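Local coordinates for protein esterase (PDB 3H2G) that hydrolyses ester bonds as a cell wall-degrading enzyme that the bacterium Xanthomonas oryzae uses in its attack on rice, at residues A147-M152 and K195-V200; A262-P267 and D282-I287; L211-L216 and P340-Q345. All coordinates share one frame; numbering follows the deposited sequence.

Contact 1: residues A147-M152 and K195-V200; sequences ATIDAM and KEFHLV
I149 and M152 of helix 141-162 meet F197, on the segment that leads into the strand of V200, in a buried apolar contact on one side of the central sheet of what is, by family, an alpha/beta-hydrolase fold. The phenyl ring does the reaching: CG stands anti to its own carbonyl carbon (chi1 -60°), and the far end of the ring arrives between two residues one helical turn apart. I149 offers its short branch, CG2, 3.8 Å from F197 CE2, while M152 CB lies 4.0 Å from F197 CE1. Both approaches are oblique to the ring. Farther along the methionine, SD sits 5.1 Å from the centroid of the F197 ring and 34° off its normal, an oblique Met-aromatic contact. E196 covers part of one ring face with its CG, 3.7 Å above the plane. Helix 177-192 adds I189 against F197, and strand 169-175 adds V170 against M152. Polar groups are paired nearby: R153 forms salt bridges with both D150 and E196, and so lies between two carboxylates of like charge. The join between the segments themselves is therefore made by shape and dispersion, with the ionic pairing kept beside the aromatic ring.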
loop_
_atom_site.group_PDB
_atom_site.type_symbol
_atom_site.label_atom_id
_atom_site.label_comp_id
_atom_site.label_asym_id
_atom_site.label_seq_id
_atom_site.Cartn_x
_atom_site.Cartn_y
_atom_site.Cartn_z
ATOM N N ALA A 147 10.932 -4.339 0.984
ATOM C CA ALA A 147 10.133 -5.286 1.755
ATOM C C ALA A 147 9.261 -6.131 0.829
ATOM O O ALA A 147 9.112 -7.334 1.030
ATOM C CB ALA A 147 9.260 -4.538 2.760
ATOM N N THR A 148 8.685 -5.494 -0.186
ATOM C CA THR A 148 7.829 -6.197 -1.135
ATOM C C THR A 148 8.638 -7.173 -1.987
ATOM O O THR A 148 8.252 -8.330 -2.171
ATOM C CB THR A 148 7.099 -5.201 -2.051
ATOM O OG1 THR A 148 6.269 -4.350 -1.249
ATOM C CG2 THR A 148 6.221 -5.937 -3.052
ATOM N N ILE A 149 9.763 -6.698 -2.508
ATOM C CA ILE A 149 10.628 -7.530 -3.332
ATOM C C ILE A 149 11.112 -8.760 -2.563
ATOM O O ILE A 149 11.061 -9.879 -3.069
ATOM C CB ILE A 149 11.834 -6.711 -3.834
ATOM C CG1 ILE A 149 11.362 -5.732 -4.915
ATOM C CG2 ILE A 149 12.928 -7.633 -4.353
ATOM C CD1 ILE A 149 12.367 -4.638 -5.255
ATOM N N ASP A 150 11.561 -8.555 -1.332
ATOM C CA ASP A 150 12.058 -9.660 -0.525
ATOM C C ASP A 150 10.954 -10.616 -0.076
ATOM O O ASP A 150 11.212 -11.794 0.178
ATOM C CB ASP A 150 12.852 -9.101 0.660
ATOM C CG ASP A 150 14.166 -8.473 0.219
ATOM O OD1 ASP A 150 14.804 -7.751 1.013
ATOM O OD2 ASP A 150 14.565 -8.713 -0.942
ATOM N N ALA A 151 9.723 -10.117 0.009
ATOM C CA ALA A 151 8.593 -10.960 0.382
ATOM C C ALA A 151 8.325 -11.900 -0.788
ATOM O O ALA A 151 8.022 -13.078 -0.597
ATOM C CB ALA A 151 7.356 -10.105 0.659
ATOM N N MET A 152 8.439 -11.369 -2.003
ATOM C CA MET A 152 8.218 -12.165 -3.202
ATOM C C MET A 152 9.318 -13.215 -3.349
ATOM O O MET A 152 9.066 -14.336 -3.792
ATOM C CB MET A 152 8.175 -11.257 -4.434
ATOM C CG MET A 152 7.025 -10.264 -4.412
ATOM S SD MET A 152 6.913 -9.297 -5.940
ATOM C CE MET A 152 6.000 -10.389 -6.923
ATOM N N LYS A 195 15.569 -9.051 -14.682
ATOM C CA LYS A 195 15.859 -10.447 -15.001
ATOM C C LYS A 195 15.210 -11.383 -13.983
ATOM O O LYS A 195 14.686 -12.435 -14.343
ATOM C CB LYS A 195 17.368 -10.712 -15.039
ATOM C CG LYS A 195 17.696 -12.172 -15.361
ATOM C CD LYS A 195 19.192 -12.451 -15.385
ATOM C CE LYS A 195 19.456 -13.921 -15.706
ATOM N NZ LYS A 195 20.906 -14.249 -15.805
ATOM N N GLU A 196 15.237 -10.988 -12.714
ATOM C CA GLU A 196 14.665 -11.800 -11.644
ATOM C C GLU A 196 13.137 -11.817 -11.640
ATOM O O GLU A 196 12.522 -12.849 -11.351
ATOM C CB GLU A 196 15.170 -11.300 -10.287
ATOM C CG GLU A 196 14.653 -12.092 -9.090
ATOM C CD GLU A 196 15.263 -11.620 -7.788
ATOM O OE1 GLU A 196 14.915 -12.174 -6.722
ATOM O OE2 GLU A 196 16.095 -10.690 -7.831
ATOM N N PHE A 197 12.533 -10.674 -11.952
ATOM C CA PHE A 197 11.077 -10.546 -11.974
ATOM C C PHE A 197 10.580 -10.093 -13.342
ATOM O O PHE A 197 10.792 -8.943 -13.730
ATOM C CB PHE A 197 10.626 -9.525 -10.926
ATOM C CG PHE A 197 11.012 -9.885 -9.525
ATOM C CD1 PHE A 197 10.315 -10.867 -8.828
ATOM C CD2 PHE A 197 12.074 -9.244 -8.898
ATOM C CE1 PHE A 197 10.671 -11.206 -7.521
ATOM C CE2 PHE A 197 12.439 -9.577 -7.591
ATOM C CZ PHE A 197 11.732 -10.561 -6.905
ATOM N N HIS A 198 9.920 -10.993 -14.066
ATOM C CA HIS A 198 9.381 -10.669 -15.382
ATOM C C HIS A 198 8.064 -9.937 -15.163
ATOM O O HIS A 198 6.993 -10.540 -15.155
ATOM C CB HIS A 198 9.158 -11.950 -16.201
ATOM C CG HIS A 198 8.515 -11.716 -17.534
ATOM N ND1 HIS A 198 8.680 -10.544 -18.244
ATOM C CD2 HIS A 198 7.745 -12.518 -18.307
ATOM C CE1 HIS A 198 8.039 -10.637 -19.396
ATOM N NE2 HIS A 198 7.465 -11.825 -19.460
ATOM N N LEU A 199 8.167 -8.625 -14.984
ATOM C CA LEU A 199 7.017 -7.769 -14.728
ATOM C C LEU A 199 6.215 -7.504 -16.001
ATOM O O LEU A 199 6.728 -6.918 -16.956
ATOM C CB LEU A 199 7.514 -6.456 -14.118
ATOM C CG LEU A 199 6.527 -5.496 -13.456
ATOM C CD1 LEU A 199 5.756 -6.206 -12.347
ATOM C CD2 LEU A 199 7.308 -4.317 -12.889
ATOM N N VAL A 200 4.955 -7.931 -16.012
ATOM C CA VAL A 200 4.105 -7.749 -17.185
ATOM C C VAL A 200 2.908 -6.829 -16.961
ATOM O O VAL A 200 2.217 -6.469 -17.912
ATOM C CB VAL A 200 3.583 -9.104 -17.709
ATOM C CG1 VAL A 200 4.751 -9.977 -18.140
ATOM C CG2 VAL A 200 2.760 -9.801 -16.635
#

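Contact 2: residues A262-P267 and D282-I287; sequences AAKVEP and DTLPSI
K264 and T283 are joined within the helical region inserted between strands 198-205 and 328-332, the place in the chain where many alpha/beta hydrolases carry a cap or lid. K264 lies on the weakly bonded helical turn around 262-264; T283 lies in the loop that follows helix 275-280. The lysine NZ donates a hydrogen bond to T283 O at 3.0 Å. The approach makes a C=O...donor angle of 142°, with NZ tilted 23° from the carbonyl plane, so the ammonium group comes in somewhat above that plane. Two torsions deliver it: chi1 of 67° places CG between the backbone N and the carbonyl carbon, and a bend at chi3 (-64°) turns the otherwise extended chain. On the way K264 CE passes 3.8 Å from T283 O.

The same methylene lies 4.2 Å from L284 CD2, a looser apolar touch beside the hydrogen bond. This leucine is buried among the helices of the insertion, packing on I232 and L233 of helix 231-246, on W261 and on Y293. V265, next to the lysine, also leans on Y293 and on helix 231-246, through S236 and V240. Both segments thus pack on Y293 and helix 231-246, although V265 itself makes no close approach to the 282-287 loop. An insertion of helices and long loops would be consistent with the distinctive substrate recognition module known for this esterase. T283 turns its hydroxyl to M278 O, a weak hydrogen bond back to the preceding helix 275-280, while its carbonyl oxygen faces the ammonium group.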
loop_
_atom_site.group_PDB
_atom_site.type_symbol
_atom_site.label_atom_id
_atom_site.label_comp_id
_atom_site.label_asym_id
_atom_site.label_seq_id
_atom_site.Cartn_x
_atom_site.Cartn_y
_atom_site.Cartn_z
ATOM N N ALA A 262 2.083 16.473 21.372
ATOM C CA ALA A 262 3.504 16.204 21.177
ATOM C C ALA A 262 4.016 14.991 21.957
ATOM O O ALA A 262 4.796 14.192 21.436
ATOM C CB ALA A 262 4.323 17.448 21.543
ATOM N N ALA A 263 3.576 14.850 23.202
ATOM C CA ALA A 263 4.023 13.745 24.042
ATOM C C ALA A 263 3.333 12.411 23.770
ATOM O O ALA A 263 3.821 11.364 24.194
ATOM C CB ALA A 263 3.856 14.119 25.517
ATOM N N LYS A 264 2.215 12.428 23.056
ATOM C CA LYS A 264 1.499 11.182 22.805
ATOM C C LYS A 264 1.475 10.682 21.365
ATOM O O LYS A 264 1.040 9.558 21.112
ATOM C CB LYS A 264 0.055 11.308 23.289
ATOM C CG LYS A 264 -0.778 12.291 22.490
ATOM C CD LYS A 264 -2.251 12.229 22.886
ATOM C CE LYS A 264 -2.866 10.877 22.550
ATOM N NZ LYS A 264 -4.309 10.800 22.942
ATOM N N VAL A 265 1.953 11.491 20.427
ATOM C CA VAL A 265 1.904 11.097 19.021
ATOM C C VAL A 265 2.862 10.003 18.534
ATOM O O VAL A 265 2.456 9.127 17.763
ATOM C CB VAL A 265 2.054 12.339 18.099
ATOM C CG1 VAL A 265 3.437 12.955 18.253
ATOM C CG2 VAL A 265 1.793 11.946 16.654
ATOM N N GLU A 266 4.116 10.023 18.974
ATOM C CA GLU A 266 5.059 9.015 18.490
ATOM C C GLU A 266 4.690 7.554 18.777
ATOM O O GLU A 266 4.751 6.712 17.881
ATOM C CB GLU A 266 6.475 9.328 18.992
ATOM C CG GLU A 266 7.010 10.662 18.466
ATOM C CD GLU A 266 8.525 10.774 18.542
ATOM O OE1 GLU A 266 9.086 10.624 19.648
ATOM O OE2 GLU A 266 9.155 11.015 17.488
ATOM N N PRO A 267 4.287 7.234 20.017
ATOM C CA PRO A 267 3.921 5.850 20.353
ATOM C C PRO A 267 2.724 5.284 19.579
ATOM O O PRO A 267 2.479 4.081 19.607
ATOM C CB PRO A 267 3.631 5.923 21.855
ATOM C CG PRO A 267 4.509 7.051 22.315
ATOM C CD PRO A 267 4.317 8.074 21.227
ATOM N N ASP A 282 -11.762 9.312 18.892
ATOM C CA ASP A 282 -11.116 10.617 18.995
ATOM C C ASP A 282 -9.784 10.613 19.743
ATOM O O ASP A 282 -9.561 11.461 20.607
ATOM C CB ASP A 282 -12.053 11.614 19.689
ATOM C CG ASP A 282 -13.453 11.599 19.118
ATOM O OD1 ASP A 282 -13.597 11.655 17.880
ATOM O OD2 ASP A 282 -14.415 11.540 19.914
ATOM N N THR A 283 -8.899 9.678 19.423
ATOM C CA THR A 283 -7.609 9.639 20.103
ATOM C C THR A 283 -6.866 10.946 19.844
ATOM O O THR A 283 -6.181 11.470 20.724
ATOM C CB THR A 283 -6.760 8.453 19.626
ATOM O OG1 THR A 283 -6.500 8.580 18.223
ATOM C CG2 THR A 283 -7.498 7.155 19.881
ATOM N N LEU A 284 -7.007 11.462 18.629
ATOM C CA LEU A 284 -6.395 12.727 18.240
ATOM C C LEU A 284 -7.536 13.647 17.819
ATOM O O LEU A 284 -8.633 13.182 17.510
ATOM C CB LEU A 284 -5.424 12.529 17.072
ATOM C CG LEU A 284 -4.204 11.640 17.328
ATOM C CD1 LEU A 284 -3.312 11.632 16.090
ATOM C CD2 LEU A 284 -3.434 12.153 18.538
ATOM N N PRO A 285 -7.301 14.966 17.810
ATOM C CA PRO A 285 -8.384 15.869 17.411
ATOM C C PRO A 285 -8.851 15.669 15.972
ATOM O O PRO A 285 -8.129 15.110 15.144
ATOM C CB PRO A 285 -7.786 17.255 17.652
ATOM C CG PRO A 285 -6.315 17.031 17.472
ATOM C CD PRO A 285 -6.085 15.717 18.166
ATOM N N SER A 286 -10.071 16.112 15.686
ATOM C CA SER A 286 -10.618 16.001 14.344
ATOM C C SER A 286 -9.987 17.077 13.456
ATOM O O SER A 286 -9.418 18.052 13.954
ATOM C CB SER A 286 -12.144 16.139 14.385
ATOM O OG SER A 286 -12.539 17.226 15.201
ATOM N N ILE A 287 -10.088 16.892 12.144
ATOM C CA ILE A 287 -9.495 17.805 11.170
ATOM C C ILE A 287 -9.864 19.284 11.330
ATOM O O ILE A 287 -9.071 20.164 10.996
ATOM C CB ILE A 287 -9.840 17.348 9.733
ATOM C CG1 ILE A 287 -8.919 18.039 8.729
ATOM C CG2 ILE A 287 -11.305 17.626 9.435
ATOM C CD1 ILE A 287 -7.457 17.638 8.874
#

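Contact 3: residues L211-L216 and P340-Q345; sequences LEQTFL and PLKNAQ
T214 and N343 meet at about a right angle between helix 211-218 and helix 342-353, with a weak hydrogen bond between them. N343 ND2 gives this bond to T214 OG1, 2.9 Å long and bent to 128° at the hydrogen. The hydroxyl faces both amide atoms, but the 2.5 Å from T214 OG1 to N343 OD1 is unusually short and doubtful. The firmer bond of N343 ND2 goes to P340 O, also at 2.9 Å but with an angle of 155°. There the donor lies in the carbonyl plane, on a lone pair, and the proline oxygen is close to the plane of the amide. OD1 accepts from A210 N, so both ends of the amide have partners, which should fix its flip. T214 OG1 in turn is bonded to A210 O, four residues back along the chain.

In the fold, helix 342-353 is the crossover between the adjacent parallel strands 328-332 and 359-363. The side chain of N343 comes close to the probable Ser-His-Asp triad (S176, H377, D336) expected of an alpha/beta hydrolase but makes no contact with it.

Charge and van der Waals contact come together at K342 and Q213. K342, fully extended with CG anti to the backbone N (chi1 174°), sends NZ obliquely across Q213, 3.6 Å from Q213 CG. The ionic partner of K342 NZ is D217, whose carboxylate forms a salt bridge with the lysine through OD2 and accepts a hydrogen bond from Q213 NE2 at OD1.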
loop_
_atom_site.group_PDB
_atom_site.type_symbol
_atom_site.label_atom_id
_atom_site.label_comp_id
_atom_site.label_asym_id
_atom_site.label_seq_id
_atom_site.Cartn_x
_atom_site.Cartn_y
_atom_site.Cartn_z
ATOM N N LEU A 211 3.274 12.569 -3.843
ATOM C CA LEU A 211 3.232 12.630 -2.387
ATOM C C LEU A 211 3.303 14.019 -1.780
ATOM O O LEU A 211 2.415 14.416 -1.026
ATOM C CB LEU A 211 4.339 11.746 -1.801
ATOM C CG LEU A 211 4.303 11.545 -0.282
ATOM C CD1 LEU A 211 2.961 10.946 0.119
ATOM C CD2 LEU A 211 5.439 10.634 0.151
ATOM N N GLU A 212 4.361 14.759 -2.095
ATOM C CA GLU A 212 4.517 16.106 -1.555
ATOM C C GLU A 212 3.343 17.017 -1.918
ATOM O O GLU A 212 2.782 17.694 -1.053
ATOM C CB GLU A 212 5.825 16.728 -2.057
ATOM C CG GLU A 212 5.974 18.204 -1.708
ATOM C CD GLU A 212 7.154 18.851 -2.409
ATOM O OE1 GLU A 212 7.560 18.346 -3.476
ATOM O OE2 GLU A 212 7.665 19.873 -1.904
ATOM N N GLN A 213 2.961 17.029 -3.193
ATOM C CA GLN A 213 1.862 17.887 -3.633
ATOM C C GLN A 213 0.527 17.477 -3.013
ATOM O O GLN A 213 -0.336 18.321 -2.768
ATOM C CB GLN A 213 1.752 17.880 -5.160
ATOM C CG GLN A 213 0.853 18.988 -5.709
ATOM C CD GLN A 213 1.357 20.377 -5.340
ATOM O OE1 GLN A 213 2.507 20.723 -5.611
ATOM N NE2 GLN A 213 0.497 21.176 -4.722
ATOM N N THR A 214 0.358 16.182 -2.759
ATOM C CA THR A 214 -0.872 15.682 -2.151
ATOM C C THR A 214 -1.054 16.285 -0.758
ATOM O O THR A 214 -2.161 16.689 -0.389
ATOM C CB THR A 214 -0.856 14.135 -2.046
ATOM O OG1 THR A 214 -1.004 13.568 -3.351
ATOM C CG2 THR A 214 -1.986 13.638 -1.163
ATOM N N PHE A 215 0.031 16.346 0.012
ATOM C CA PHE A 215 -0.023 16.919 1.357
ATOM C C PHE A 215 -0.264 18.419 1.287
ATOM O O PHE A 215 -1.011 18.979 2.097
ATOM C CB PHE A 215 1.272 16.634 2.126
ATOM C CG PHE A 215 1.260 15.330 2.867
ATOM C CD1 PHE A 215 1.401 14.126 2.192
ATOM C CD2 PHE A 215 1.063 15.308 4.245
ATOM C CE1 PHE A 215 1.343 12.915 2.876
ATOM C CE2 PHE A 215 1.005 14.105 4.937
ATOM C CZ PHE A 215 1.145 12.907 4.250
ATOM N N LEU A 216 0.369 19.072 0.319
ATOM C CA LEU A 216 0.189 20.509 0.144
ATOM C C LEU A 216 -1.275 20.812 -0.181
ATOM O O LEU A 216 -1.887 21.694 0.421
ATOM C CB LEU A 216 1.079 21.031 -0.994
ATOM C CG LEU A 216 2.588 21.089 -0.742
ATOM C CD1 LEU A 216 3.326 21.375 -2.040
ATOM C CD2 LEU A 216 2.889 22.170 0.298
ATOM N N PRO A 340 -6.692 12.397 -3.710
ATOM C CA PRO A 340 -7.239 12.905 -4.971
ATOM C C PRO A 340 -6.684 12.212 -6.208
ATOM O O PRO A 340 -5.493 11.905 -6.281
ATOM C CB PRO A 340 -6.886 14.388 -4.919
ATOM C CG PRO A 340 -7.011 14.688 -3.447
ATOM C CD PRO A 340 -6.292 13.511 -2.829
ATOM N N LEU A 341 -7.559 11.971 -7.179
ATOM C CA LEU A 341 -7.165 11.311 -8.419
ATOM C C LEU A 341 -6.135 12.155 -9.162
ATOM O O LEU A 341 -5.499 11.689 -10.110
ATOM C CB LEU A 341 -8.399 11.068 -9.295
ATOM C CG LEU A 341 -8.231 10.124 -10.489
ATOM C CD1 LEU A 341 -7.654 8.789 -10.025
ATOM C CD2 LEU A 341 -9.590 9.919 -11.159
ATOM N N LYS A 342 -5.978 13.404 -8.727
ATOM C CA LYS A 342 -5.000 14.309 -9.321
ATOM C C LYS A 342 -3.633 13.624 -9.303
ATOM O O LYS A 342 -2.783 13.886 -10.149
ATOM C CB LYS A 342 -4.926 15.613 -8.521
ATOM C CG LYS A 342 -3.821 16.563 -8.974
ATOM C CD LYS A 342 -3.653 17.743 -8.020
ATOM C CE LYS A 342 -2.474 18.623 -8.451
ATOM N NZ LYS A 342 -2.184 19.726 -7.496
ATOM N N ASN A 343 -3.432 12.744 -8.326
ATOM C CA ASN A 343 -2.175 12.013 -8.196
ATOM C C ASN A 343 -1.868 11.193 -9.442
ATOM O O ASN A 343 -0.742 11.211 -9.947
ATOM C CB ASN A 343 -2.231 11.093 -6.974
ATOM C CG ASN A 343 -1.916 11.822 -5.687
ATOM O OD1 ASN A 343 -0.757 12.127 -5.406
ATOM N ND2 ASN A 343 -2.948 12.118 -4.904
ATOM N N ALA A 344 -2.869 10.468 -9.932
ATOM C CA ALA A 344 -2.701 9.637 -11.122
ATOM C C ALA A 344 -2.520 10.503 -12.366
ATOM O O ALA A 344 -1.699 10.199 -13.234
ATOM C CB ALA A 344 -3.908 8.721 -11.291
ATOM N N GLN A 345 -3.292 11.582 -12.448
ATOM C CA GLN A 345 -3.216 12.497 -13.582
ATOM C C GLN A 345 -1.842 13.150 -13.649
ATOM O O GLN A 345 -1.245 13.258 -14.723
ATOM C CB GLN A 345 -4.309 13.566 -13.462
ATOM C CG GLN A 345 -5.715 13.013 -13.678
ATOM C CD GLN A 345 -6.809 13.915 -13.136
ATOM O OE1 GLN A 345 -7.986 13.741 -13.460
ATOM N NE2 GLN A 345 -6.434 14.871 -12.297
#

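In the fold
Contact 1 closes first along the chain, and its strand 198-205 leads on to helix 211-218, where contact 3 opens. Contact 2 is nested in the loop that contact 3 closes, so 211-216/340-345 brackets most of the inserted region together with strand 328-332. Their centres lie 24 Å apart and their nearest atoms about 9 Å. Contacts 1 and 2 are on opposite sides of the chain's centre, 37 Å between centres; the centres of contacts 1 and 3 are 26 Å apart. The helices of contact 3 follow strands 198-205 and 328-332, neighbours in the sheet, while contact 2 belongs wholly to the insertion. A core, an insertion and their junction are thus each represented.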